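Local coordinates for protein SAWADEE HOMEODOMAIN HOMOLOG 1 (Arabidopsis thaliana, PDB 4IUP), which acts in RNA-directed DNA methylation, associates with RNA polymerase IV and binds H3K9-methylated histone tails through its SAWADEE domain, at residues F6-A11 / E48-K53; F22-V27 / E34-F39; R59-E64 / I129-E134; D91-N96 / R114-N119. The protein carries 2 engineered substitutions. All blocks are in the same frame, centred on the assembly; numbering follows the deposited sequence.

How the contacts relate
All four contacts lie in one antiparallel sheet system, and none is wholly core. Contacts 1 and 2 share the same end of it: their centres are about 8 Å apart, strand 48-51 of contact 1 bonds to strand 33-39 of contact 2, and both touch cymal-4. Contact 2 is a surface hairpin, ruled by backbone pairing and a salt bridge, whereas contact 1 is partly buried and relies on a serine, a carboxylate and one water. Contact 3, nearest the chain's centre, joins distant parts of the sequence and is rich in arginine. Contact 4, about 28 Å from contact 2 between centres, is again a hairpin, with two carboxylates close together among waters.

Contact 1 (F6-A11 / E48-K53). With CVM (cymal-4), chain E.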
# COMPACT_ATOMS: atom_id res chain seq x y z
N PHE A 6 -4.76 10.65 -1.05
CA PHE A 6 -5.43 9.41 -0.70
C PHE A 6 -5.19 8.27 -1.68
O PHE A 6 -4.89 8.50 -2.85
CB PHE A 6 -6.94 9.67 -0.55
CG PHE A 6 -7.26 10.69 0.50
CD1 PHE A 6 -7.34 10.33 1.84
CD2 PHE A 6 -7.42 12.03 0.16
CE1 PHE A 6 -7.61 11.28 2.83
CE2 PHE A 6 -7.68 13.00 1.14
CZ PHE A 6 -7.77 12.62 2.48
N GLU A 7 -5.32 7.05 -1.17
CA GLU A 7 -5.37 5.85 -1.99
C GLU A 7 -6.62 5.08 -1.61
O GLU A 7 -7.13 5.21 -0.48
CB GLU A 7 -4.10 4.98 -1.82
CG GLU A 7 -3.76 4.55 -0.37
CD GLU A 7 -2.32 4.04 -0.22
OE1 GLU A 7 -1.44 4.47 -1.00
OE2 GLU A 7 -2.05 3.22 0.70
N ALA A 8 -7.14 4.31 -2.57
CA ALA A 8 -8.38 3.56 -2.35
C ALA A 8 -8.22 2.10 -2.75
O ALA A 8 -7.54 1.79 -3.74
CB ALA A 8 -9.54 4.21 -3.13
N LYS A 9 -8.88 1.22 -2.04
CA LYS A 9 -8.76 -0.18 -2.31
C LYS A 9 -9.90 -0.69 -3.16
O LYS A 9 -11.04 -0.63 -2.79
CB LYS A 9 -8.71 -0.93 -1.02
CG LYS A 9 -8.58 -2.39 -1.13
CD LYS A 9 -8.41 -2.81 0.26
CE LYS A 9 -9.03 -4.01 0.51
NZ LYS A 9 -8.06 -4.94 -0.02
N SER A 10 -9.55 -1.21 -4.31
CA SER A 10 -10.55 -1.65 -5.26
C SER A 10 -11.19 -2.96 -4.78
O SER A 10 -10.50 -3.88 -4.36
CB SER A 10 -9.90 -1.84 -6.63
OG SER A 10 -10.81 -2.42 -7.54
N ALA A 11 -12.52 -3.02 -4.81
CA ALA A 11 -13.23 -4.24 -4.46
C ALA A 11 -13.15 -5.28 -5.59
O ALA A 11 -13.61 -6.41 -5.44
CB ALA A 11 -14.68 -3.94 -4.11
N GLU A 48 -14.75 4.07 -9.53
CA GLU A 48 -15.28 2.97 -8.72
C GLU A 48 -15.91 3.47 -7.43
O GLU A 48 -15.51 4.50 -6.90
CB GLU A 48 -14.16 1.99 -8.35
CG GLU A 48 -13.67 1.11 -9.48
CD GLU A 48 -12.60 0.12 -9.04
OE1 GLU A 48 -12.62 -0.31 -7.86
OE2 GLU A 48 -11.76 -0.24 -9.88
N TRP A 49 -16.89 2.71 -6.93
CA TRP A 49 -17.40 2.90 -5.58
C TRP A 49 -16.51 2.13 -4.61
O TRP A 49 -16.19 0.96 -4.86
CB TRP A 49 -18.83 2.38 -5.47
CG TRP A 49 -19.85 3.18 -6.22
CD1 TRP A 49 -20.44 2.86 -7.40
CD2 TRP A 49 -20.43 4.43 -5.80
NE1 TRP A 49 -21.34 3.84 -7.76
CE2 TRP A 49 -21.35 4.81 -6.80
CE3 TRP A 49 -20.25 5.26 -4.69
CZ2 TRP A 49 -22.10 5.99 -6.71
CZ3 TRP A 49 -20.99 6.44 -4.61
CH2 TRP A 49 -21.91 6.79 -5.61
N VAL A 50 -16.12 2.78 -3.52
CA VAL A 50 -15.31 2.15 -2.49
C VAL A 50 -15.84 2.50 -1.10
O VAL A 50 -16.26 3.63 -0.85
CB VAL A 50 -13.80 2.57 -2.56
CG1 VAL A 50 -13.15 2.04 -3.84
CG2 VAL A 50 -13.63 4.08 -2.46
N ASN A 51 -15.79 1.52 -0.20
CA ASN A 51 -16.19 1.71 1.19
C ASN A 51 -15.27 2.71 1.89
O ASN A 51 -14.04 2.55 1.84
CB ASN A 51 -16.18 0.35 1.91
CG ASN A 51 -16.66 0.44 3.34
OD1 ASN A 51 -15.94 0.93 4.22
ND2 ASN A 51 -17.86 -0.07 3.60
N VAL A 52 -15.85 3.73 2.52
CA VAL A 52 -15.06 4.79 3.16
C VAL A 52 -14.22 4.25 4.32
O VAL A 52 -13.03 4.52 4.41
CB VAL A 52 -15.94 5.98 3.63
CG1 VAL A 52 -15.12 7.02 4.40
CG2 VAL A 52 -16.62 6.64 2.45
N LYS A 53 -14.86 3.47 5.19
CA LYS A 53 -14.20 2.95 6.40
C LYS A 53 -13.02 2.01 6.11
O LYS A 53 -11.96 2.15 6.72
CB LYS A 53 -15.21 2.26 7.32
CG LYS A 53 -14.61 1.76 8.63
CD LYS A 53 -15.64 1.08 9.54
CE LYS A 53 -16.15 -0.24 8.96
NZ LYS A 53 -15.18 -1.36 9.13
C1 CVM E . -11.41 9.56 5.16
C2 CVM E . -11.86 9.48 3.71
C3 CVM E . -11.78 10.84 3.04
C4 CVM E . -13.08 11.16 2.30
C6 CVM E . -13.02 12.44 1.45
C7 CVM E . -14.06 13.45 1.96
C8 CVM E . -13.84 14.88 1.41
C9 CVM E . -12.92 14.91 0.18
C10 CVM E . -11.55 14.26 0.46
C11 CVM E . -11.63 13.08 1.45
O12 CVM E . -10.05 9.12 5.24
C13 CVM E . -9.87 7.91 6.03
O14 CVM E . -11.07 7.41 6.70
C15 CVM E . -10.85 6.13 7.36
C16 CVM E . -9.67 6.16 8.36
C17 CVM E . -8.43 6.92 7.87
C18 CVM E . -8.78 8.19 7.07
C19 CVM E . -12.12 5.67 8.10
O20 CVM E . -12.90 6.80 8.51
O21 CVM E . -7.61 7.29 8.99
O22 CVM E . -7.61 8.69 6.41
O23 CVM E . -9.27 4.81 8.64
O HOH W 1 -14.33 -0.96 -5.78
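Ser-10 carries its hydroxyl anti to the backbone N (chi1 173°), and Glu-48 sets CG beside its backbone N (chi1 -74°), from where an extended chain brings the carboxylate over to that hydroxyl. Ser-10 OG donates to Glu-48 OE1 at 2.8 Å, meeting the syn lone pair of that oxygen, on the side of OE2. A water donates to the same OE1 from 2.8 Å. It also donates to Trp-49 O and accepts from Ala-11 N, 2.9 Å away, bridging two backbones whose nearest CA atoms, those of Ser-10 and Val-50, are 6.7 Å apart. Val-50 fills in beside this polar group: CG1 rests 3.6 Å from Lys-9 O, and CG2 reaches Ala-8 CB at 4.1 Å. Further along, Phe-6, Val-52 and Lys-53 line the cymal-4 pocket, with Phe-6 CE2 4.0 Å from ligand C11. The contact ties strand 6-9 and its following loop to edge strand 48-51, consistent with closure of one tudor-like unit of this tandem tudor domain. Ser-10 OG also accepts from the amide of Arg-12, so this buried hydroxyl is satisfied both ways, and two donors on Glu-48 OE1 would probably favour the charged carboxylate.

Contact 2 (F22-V27 / E34-F39). With CVM (cymal-4), chain E.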
# COMPACT_ATOMS: atom_id res chain seq x y z
N PHE A 22 -12.64 12.76 -5.57
CA PHE A 22 -13.86 12.13 -5.08
C PHE A 22 -15.05 12.81 -5.73
O PHE A 22 -15.14 14.04 -5.76
CB PHE A 22 -13.93 12.27 -3.55
CG PHE A 22 -12.78 11.62 -2.82
CD1 PHE A 22 -11.57 12.29 -2.66
CD2 PHE A 22 -12.92 10.34 -2.28
CE1 PHE A 22 -10.50 11.69 -1.98
CE2 PHE A 22 -11.85 9.74 -1.59
CZ PHE A 22 -10.65 10.41 -1.44
N LEU A 23 -15.97 12.01 -6.27
CA LEU A 23 -17.05 12.53 -7.11
C LEU A 23 -18.40 12.66 -6.40
O LEU A 23 -19.12 13.65 -6.58
CB LEU A 23 -17.20 11.66 -8.36
CG LEU A 23 -15.95 11.48 -9.23
CD1 LEU A 23 -16.23 10.45 -10.31
CD2 LEU A 23 -15.48 12.79 -9.85
N THR A 24 -18.73 11.65 -5.60
CA THR A 24 -20.02 11.59 -4.92
C THR A 24 -19.97 10.51 -3.84
O THR A 24 -18.93 9.88 -3.63
CB THR A 24 -21.21 11.39 -5.92
OG1 THR A 24 -22.47 11.44 -5.23
CG2 THR A 24 -21.09 10.10 -6.71
N TYR A 25 -21.08 10.33 -3.13
CA TYR A 25 -21.18 9.29 -2.12
C TYR A 25 -22.55 8.61 -2.22
O TYR A 25 -23.46 9.11 -2.88
CB TYR A 25 -20.94 9.88 -0.71
CG TYR A 25 -22.14 10.61 -0.15
CD1 TYR A 25 -22.35 11.96 -0.43
CD2 TYR A 25 -23.06 9.94 0.65
CE1 TYR A 25 -23.47 12.63 0.07
CE2 TYR A 25 -24.18 10.60 1.16
CZ TYR A 25 -24.37 11.94 0.87
OH TYR A 25 -25.47 12.58 1.38
N ARG A 26 -22.67 7.48 -1.55
CA ARG A 26 -23.94 6.78 -1.40
C ARG A 26 -23.94 6.01 -0.09
O ARG A 26 -22.87 5.70 0.44
CB ARG A 26 -24.18 5.82 -2.57
CG ARG A 26 -23.29 4.57 -2.57
CD ARG A 26 -23.52 3.77 -3.83
NE ARG A 26 -22.69 2.57 -3.91
CZ ARG A 26 -22.75 1.68 -4.89
NH1 ARG A 26 -23.62 1.84 -5.88
NH2 ARG A 26 -21.95 0.62 -4.88
N VAL A 27 -25.13 5.72 0.43
CA VAL A 27 -25.28 4.87 1.61
C VAL A 27 -26.04 3.61 1.20
O VAL A 27 -27.12 3.70 0.61
CB VAL A 27 -26.02 5.58 2.77
CG1 VAL A 27 -26.02 4.71 4.02
CG2 VAL A 27 -25.35 6.92 3.09
N GLU A 34 -20.21 4.60 1.13
CA GLU A 34 -19.25 4.45 0.05
C GLU A 34 -19.06 5.78 -0.67
O GLU A 34 -19.98 6.60 -0.73
CB GLU A 34 -19.70 3.38 -0.95
CG GLU A 34 -19.73 1.95 -0.38
CD GLU A 34 -20.06 0.89 -1.44
OE1 GLU A 34 -20.64 1.24 -2.49
OE2 GLU A 34 -19.74 -0.30 -1.22
N VAL A 35 -17.86 6.01 -1.21
CA VAL A 35 -17.60 7.17 -2.05
C VAL A 35 -17.23 6.72 -3.45
O VAL A 35 -16.65 5.64 -3.63
CB VAL A 35 -16.48 8.10 -1.48
CG1 VAL A 35 -17.00 8.92 -0.32
CG2 VAL A 35 -15.23 7.30 -1.06
N ARG A 36 -17.58 7.52 -4.45
CA ARG A 36 -17.18 7.24 -5.82
C ARG A 36 -15.88 7.97 -6.12
O ARG A 36 -15.81 9.20 -6.00
CB ARG A 36 -18.28 7.65 -6.80
CG ARG A 36 -17.99 7.29 -8.26
CD ARG A 36 -19.26 6.88 -8.97
NE ARG A 36 -19.06 6.57 -10.38
CZ ARG A 36 -18.84 5.35 -10.88
NH1 ARG A 36 -18.75 4.29 -10.07
NH2 ARG A 36 -18.70 5.18 -12.19
N VAL A 37 -14.85 7.22 -6.48
CA VAL A 37 -13.53 7.81 -6.68
C VAL A 37 -13.10 7.79 -8.14
O VAL A 37 -13.45 6.88 -8.89
CB VAL A 37 -12.42 7.16 -5.80
CG1 VAL A 37 -12.68 7.44 -4.32
CG2 VAL A 37 -12.32 5.66 -6.06
N ARG A 38 -12.34 8.81 -8.52
CA ARG A 38 -11.68 8.83 -9.82
C ARG A 38 -10.21 8.58 -9.56
O ARG A 38 -9.61 9.24 -8.71
CB ARG A 38 -11.90 10.18 -10.51
CG ARG A 38 -11.19 10.30 -11.86
CD ARG A 38 -11.90 11.29 -12.76
NE ARG A 38 -13.18 10.76 -13.22
CZ ARG A 38 -14.21 11.51 -13.60
NH1 ARG A 38 -14.12 12.84 -13.58
NH2 ARG A 38 -15.33 10.93 -14.00
N PHE A 39 -9.64 7.62 -10.26
CA PHE A 39 -8.26 7.21 -10.01
C PHE A 39 -7.25 8.06 -10.78
O PHE A 39 -7.56 8.60 -11.84
CB PHE A 39 -8.07 5.72 -10.33
CG PHE A 39 -8.89 4.82 -9.46
CD1 PHE A 39 -8.59 4.66 -8.11
CD2 PHE A 39 -9.98 4.13 -9.99
CE1 PHE A 39 -9.34 3.83 -7.30
CE2 PHE A 39 -10.75 3.29 -9.19
CZ PHE A 39 -10.43 3.14 -7.83
C1 CVM E . -11.41 9.56 5.16
C2 CVM E . -11.86 9.48 3.71
C3 CVM E . -11.78 10.84 3.04
C4 CVM E . -13.08 11.16 2.30
C6 CVM E . -13.02 12.44 1.45
C7 CVM E . -14.06 13.45 1.96
C8 CVM E . -13.84 14.88 1.41
C9 CVM E . -12.92 14.91 0.18
C10 CVM E . -11.55 14.26 0.46
C11 CVM E . -11.63 13.08 1.45
O12 CVM E . -10.05 9.12 5.24
C13 CVM E . -9.87 7.91 6.03
O14 CVM E . -11.07 7.41 6.70
C15 CVM E . -10.85 6.13 7.36
C16 CVM E . -9.67 6.16 8.36
C17 CVM E . -8.43 6.92 7.87
C18 CVM E . -8.78 8.19 7.07
C19 CVM E . -12.12 5.67 8.10
O20 CVM E . -12.90 6.80 8.51
O21 CVM E . -7.61 7.29 8.99
O22 CVM E . -7.61 8.69 6.41
O23 CVM E . -9.27 4.81 8.64
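Arg-26 and Glu-34 run side by side and point the same way, with guanidinium and carboxylate planes only 24° apart. Arg-26 starts with CG between its backbone N and carbonyl carbon (chi1 71°) and stays extended to NE, which keeps it alongside Glu-34. The guanidinium grips side-on: Arg-26 NE and Arg-26 NH2 each donate to Glu-34 OE1 at 2.8 Å, with the oxygen in the guanidinium plane and met nearly along its C-O axis. Both bonds are bent, as sharing one acceptor demands. Arg-26 also makes a cation-pi contact with Trp-49. A leucine in place of Arg-26 would probably leave Glu-34 OE1 without these two donors and the Trp-49 indole without its cation.

Val-37 lies alongside Phe-22, pointing the same way, its CG1 3.6 Å from Phe-22 CD2. Val-35 CG2 comes instead to the ring edge, 4.0 Å from Phe-22 CD2, while cymal-4 covers one face, its C6 4.1 Å above the plane over the ring centre. Leu-23 crosses Arg-38 obliquely and puts CD1 3.8 Å above one face of its guanidinium, offset toward the rim; Asp-47 forms a salt bridge with Arg-38 NH2.

Backbone bonds hold the hairpin together. Arg-26 and Glu-34 form a hydrogen-bonded pair, Tyr-25 and Val-35 a non-hydrogen-bonded one, and the two short strand segments run 159° apart. Strand 33-39 lies between 16-27 and edge strand 48-51 in the sheet, where Val-35 and Val-37 bond to Val-50 and Glu-48; strand 6-9 flanks 16-27 on its other side.

Contact 3 (R59-E64 / I129-E134)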
# COMPACT_ATOMS: atom_id res chain seq x y z
N ARG A 59 -2.49 8.34 1.63
CA ARG A 59 -1.60 7.68 0.69
C ARG A 59 -0.34 7.19 1.39
O ARG A 59 0.20 7.88 2.27
CB ARG A 59 -1.24 8.64 -0.43
CG ARG A 59 -0.53 8.02 -1.63
CD ARG A 59 -0.46 9.01 -2.79
NE ARG A 59 -1.79 9.31 -3.33
CZ ARG A 59 -2.05 10.31 -4.18
NH1 ARG A 59 -1.07 11.12 -4.59
NH2 ARG A 59 -3.29 10.50 -4.62
N SER A 60 0.12 6.00 1.00
CA SER A 60 1.36 5.42 1.51
C SER A 60 2.54 6.25 1.02
O SER A 60 2.39 7.03 0.07
CB SER A 60 1.47 3.96 1.06
OG SER A 60 0.42 3.18 1.63
N ILE A 61 3.69 6.09 1.66
CA ILE A 61 4.82 7.01 1.49
C ILE A 61 6.12 6.25 1.14
O ILE A 61 6.46 5.28 1.81
CB ILE A 61 5.04 7.84 2.79
CG1 ILE A 61 3.77 8.62 3.16
CG2 ILE A 61 6.26 8.77 2.67
CD1 ILE A 61 3.79 9.26 4.55
N PRO A 62 6.84 6.69 0.08
CA PRO A 62 8.12 6.03 -0.23
C PRO A 62 9.14 6.21 0.91
O PRO A 62 9.10 7.21 1.63
CB PRO A 62 8.60 6.76 -1.49
CG PRO A 62 7.33 7.29 -2.12
CD PRO A 62 6.52 7.73 -0.91
N VAL A 63 10.01 5.22 1.07
CA VAL A 63 11.04 5.27 2.11
C VAL A 63 12.39 5.48 1.43
O VAL A 63 12.75 4.73 0.52
CB VAL A 63 11.04 3.98 2.96
CG1 VAL A 63 12.05 4.08 4.11
CG2 VAL A 63 9.64 3.71 3.54
N GLU A 64 13.12 6.51 1.85
CA GLU A 64 14.44 6.80 1.29
C GLU A 64 15.52 5.91 1.92
O GLU A 64 15.38 5.49 3.07
CB GLU A 64 14.79 8.29 1.48
CG GLU A 64 13.86 9.26 0.73
CD GLU A 64 13.78 8.99 -0.77
OE1 GLU A 64 14.84 8.82 -1.42
OE2 GLU A 64 12.65 8.96 -1.31
N ILE A 129 8.49 -1.20 -1.64
CA ILE A 129 7.62 -1.08 -0.47
C ILE A 129 7.43 0.38 -0.05
O ILE A 129 8.34 1.20 -0.18
CB ILE A 129 8.10 -1.97 0.72
CG1 ILE A 129 9.49 -1.55 1.22
CG2 ILE A 129 8.11 -3.47 0.33
CD1 ILE A 129 9.97 -2.36 2.43
N CYS A 130 6.24 0.70 0.43
CA CYS A 130 5.92 2.04 0.92
C CYS A 130 5.36 1.96 2.33
O CYS A 130 4.65 1.02 2.66
CB CYS A 130 4.90 2.72 0.02
SG CYS A 130 5.59 3.43 -1.50
N ARG A 131 5.66 2.96 3.15
CA ARG A 131 5.23 2.94 4.55
C ARG A 131 3.89 3.66 4.73
O ARG A 131 3.46 4.42 3.86
CB ARG A 131 6.30 3.56 5.47
CG ARG A 131 6.49 5.07 5.31
CD ARG A 131 7.38 5.64 6.41
NE ARG A 131 7.64 7.07 6.23
CZ ARG A 131 6.86 8.04 6.70
NH1 ARG A 131 5.77 7.76 7.41
NH2 ARG A 131 7.18 9.31 6.48
N ARG A 132 3.24 3.40 5.86
CA ARG A 132 2.02 4.11 6.23
C ARG A 132 2.42 5.37 6.99
O ARG A 132 3.49 5.39 7.61
CB ARG A 132 1.12 3.22 7.10
CG ARG A 132 0.67 1.90 6.45
CD ARG A 132 -0.30 2.11 5.28
NE ARG A 132 -1.37 3.05 5.65
CZ ARG A 132 -1.72 4.12 4.94
NH1 ARG A 132 -1.12 4.42 3.79
NH2 ARG A 132 -2.69 4.91 5.39
N PRO A 133 1.58 6.42 6.95
CA PRO A 133 1.83 7.64 7.72
C PRO A 133 1.82 7.38 9.23
O PRO A 133 1.25 6.38 9.68
CB PRO A 133 0.64 8.54 7.36
CG PRO A 133 0.09 7.99 6.10
CD PRO A 133 0.34 6.52 6.16
N GLU A 134 2.44 8.30 9.98
CA GLU A 134 2.43 8.29 11.45
C GLU A 134 3.43 7.29 12.01
O GLU A 134 4.60 7.62 12.21
CB GLU A 134 1.01 8.06 12.00
CG GLU A 134 0.93 7.50 13.42
CD GLU A 134 0.69 8.57 14.47
OE1 GLU A 134 1.54 8.71 15.37
OE2 GLU A 134 -0.35 9.25 14.40
O HOH W 2 9.44 7.76 4.36
O HOH W 3 10.06 3.19 -0.73
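Ile-61 and Arg-131 exchange two backbone bonds as an antiparallel hydrogen-bonded pair: Ile-61 N to Arg-131 O and Arg-131 N to Ile-61 O, each 2.8 Å. The one direct side-chain hydrogen bond across the contact runs from Arg-132 NH1 to Ser-60 OG, 2.9 Å, with the oxygen near the guanidinium plane. Bends at chi2 (-68°) and chi3 turn the Arg-132 chain back, so that NH1 comes to Ser-60 although CB points away; NH1 also donates to Glu-58 O, and Ser-60 OG is bonded to Glu-7 as well. A water accepts from Arg-131 NE at 2.7 Å and donates to Pro-62 O.

C-terminal strand 129-131 slots between 56-62 and 76-83, consistent with a seam between the two halves of a tandem tudor fold.

Ile-61 lies over one face of the Arg-131 guanidinium, with CB 4.3 Å above the guanidinium plane, over its centre. Val-63 crosses the aliphatic part of Arg-131 at about a right angle, CG2 being 3.9 Å from Arg-131 CB. An alanine at Arg-131 would probably leave Ile-61 without the flat group beneath it and the water without its NE donor. On the opposite face, Cys-130 SG, linked covalently to beta-mercaptoethanol probably from the crystallisation liquor, sits 4.3 Å from Pro-62 CG.

Contact 4 (D91-N96 / R114-N119); sequences DGHVMN and RYELDN. Engineered in segment 91-96: Met-95 (natural residue Leu).
Arg-114 has the selenomethionine Met-95, an engineered replacement for leucine, over one face of its guanidinium: bends at chi2 (-54°) and chi3 carry SE and then CE there, and Met-95 CE stands 3.9 Å above the plane, over the centre. Met-95 CG packs 3.7 Å from Arg-114 CB, and Glu-121 forms a salt bridge with Arg-114 NE. The His-93 ring is met at its edge. Glu-116 OE2 lies in its plane, 3.5 Å from His-93 CE1; a water, also in plane, sits 2.7 Å from His-93 ND1 and donates to Arg-114 O. The Tyr-115 ring turns its edge to Asp-91 O.

Strands 86-98 and 110-115 form an antiparallel hairpin here, with a classic beta bulge where Met-95 and Asn-96 both face Leu-112. His-93 N bonds to Arg-114 O and Arg-114 N to His-93 O, each 2.9 Å. The CA atoms of Gly-92 and Tyr-115 are 4.1 Å apart, and a CB on Gly-92 would probably crowd Arg-114 O.

Glu-116 N donates straight to Asp-91 O at 3.0 Å (179°). Asp-91 OD2 comes within 4.3 Å of Glu-116 OE1; one water donates to Asp-91 OD2 and weakly to Glu-116 OE1, a second lies between Asp-91 OD2 and Glu-116 OE2, and a salt bridge from Asp-91 to Arg-57 would probably ease the repulsion.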
# COMPACT_ATOMS: atom_id res chain seq x y z
N ASP A 91 -1.30 -4.80 0.45
CA ASP A 91 -0.84 -4.73 1.84
C ASP A 91 -0.10 -6.00 2.26
O ASP A 91 -0.52 -7.12 1.94
CB ASP A 91 -2.01 -4.47 2.79
CG ASP A 91 -2.44 -3.02 2.80
OD1 ASP A 91 -1.71 -2.17 2.23
OD2 ASP A 91 -3.50 -2.71 3.38
N GLY A 92 1.01 -5.81 2.97
CA GLY A 92 1.75 -6.92 3.55
C GLY A 92 2.33 -6.49 4.88
O GLY A 92 2.33 -5.30 5.21
N HIS A 93 2.82 -7.45 5.65
CA HIS A 93 3.50 -7.14 6.90
C HIS A 93 4.93 -7.64 6.84
O HIS A 93 5.18 -8.73 6.35
CB HIS A 93 2.76 -7.74 8.09
CG HIS A 93 1.47 -7.05 8.40
ND1 HIS A 93 0.27 -7.43 7.82
CD2 HIS A 93 1.19 -5.99 9.18
CE1 HIS A 93 -0.69 -6.64 8.26
NE2 HIS A 93 -0.16 -5.76 9.08
N VAL A 94 5.86 -6.83 7.34
CA VAL A 94 7.27 -7.22 7.35
C VAL A 94 7.47 -8.33 8.39
O VAL A 94 7.12 -8.15 9.56
CB VAL A 94 8.19 -6.03 7.69
CG1 VAL A 94 9.65 -6.48 7.72
CG2 VAL A 94 7.99 -4.89 6.67
N MSE A 95 8.02 -9.46 7.94
CA MSE A 95 8.22 -10.63 8.80
C MSE A 95 9.67 -10.75 9.28
O MSE A 95 9.93 -11.25 10.38
CB MSE A 95 7.84 -11.92 8.06
CG MSE A 95 6.46 -11.92 7.43
SE MSE A 95 5.04 -11.47 8.69
CE MSE A 95 5.13 -13.06 9.82
N ASN A 96 10.59 -10.29 8.44
CA ASN A 96 12.02 -10.47 8.67
C ASN A 96 12.76 -9.41 7.87
O ASN A 96 12.31 -9.05 6.78
CB ASN A 96 12.44 -11.86 8.19
CG ASN A 96 13.93 -12.10 8.32
OD1 ASN A 96 14.67 -11.98 7.34
ND2 ASN A 96 14.37 -12.43 9.53
N ARG A 114 4.78 -10.72 4.24
CA ARG A 114 3.68 -11.66 4.10
C ARG A 114 2.45 -10.88 3.68
O ARG A 114 2.00 -9.98 4.41
CB ARG A 114 3.42 -12.39 5.41
CG ARG A 114 2.32 -13.44 5.32
CD ARG A 114 2.19 -14.20 6.63
NE ARG A 114 3.35 -15.05 6.89
CZ ARG A 114 3.41 -15.96 7.86
NH1 ARG A 114 2.37 -16.15 8.67
NH2 ARG A 114 4.51 -16.68 8.03
N TYR A 115 1.91 -11.22 2.51
CA TYR A 115 0.74 -10.53 1.98
C TYR A 115 -0.51 -10.84 2.78
O TYR A 115 -0.78 -12.00 3.12
CB TYR A 115 0.54 -10.88 0.50
CG TYR A 115 1.63 -10.30 -0.36
CD1 TYR A 115 1.72 -8.91 -0.55
CD2 TYR A 115 2.56 -11.12 -0.99
CE1 TYR A 115 2.73 -8.37 -1.33
CE2 TYR A 115 3.57 -10.57 -1.78
CZ TYR A 115 3.65 -9.20 -1.94
OH TYR A 115 4.64 -8.66 -2.73
N GLU A 116 -1.24 -9.81 3.08
CA GLU A 116 -2.39 -9.93 3.92
C GLU A 116 -3.48 -10.84 3.32
O GLU A 116 -4.01 -11.69 4.00
CB GLU A 116 -2.88 -8.53 4.23
CG GLU A 116 -3.64 -8.42 5.50
CD GLU A 116 -4.17 -7.06 5.74
OE1 GLU A 116 -4.86 -6.53 4.86
OE2 GLU A 116 -3.88 -6.51 6.80
N LEU A 117 -3.77 -10.68 2.03
CA LEU A 117 -4.89 -11.37 1.38
C LEU A 117 -4.71 -12.88 1.22
O LEU A 117 -5.54 -13.66 1.71
CB LEU A 117 -5.21 -10.73 0.02
CG LEU A 117 -6.32 -11.37 -0.83
CD1 LEU A 117 -7.71 -11.10 -0.24
CD2 LEU A 117 -6.24 -10.90 -2.27
N ASP A 118 -3.66 -13.30 0.53
CA ASP A 118 -3.48 -14.71 0.19
C ASP A 118 -2.42 -15.39 1.04
O ASP A 118 -2.07 -16.55 0.81
CB ASP A 118 -3.16 -14.88 -1.31
CG ASP A 118 -1.90 -14.14 -1.74
OD1 ASP A 118 -1.07 -13.79 -0.87
OD2 ASP A 118 -1.75 -13.92 -2.96
N ASN A 119 -1.87 -14.63 1.97
CA ASN A 119 -0.97 -15.12 2.99
C ASN A 119 0.38 -15.61 2.47
O ASN A 119 1.13 -16.23 3.19
CB ASN A 119 -1.68 -16.21 3.74
CG ASN A 119 -1.17 -16.37 5.10
OD1 ASN A 119 -0.69 -15.44 5.70
ND2 ASN A 119 -1.26 -17.59 5.61
O HOH W 4 -2.73 -8.27 0.41
O HOH W 5 -5.36 -4.18 2.50
O HOH W 6 -4.36 -3.79 5.91
O HOH W 7 0.29 -9.73 6.47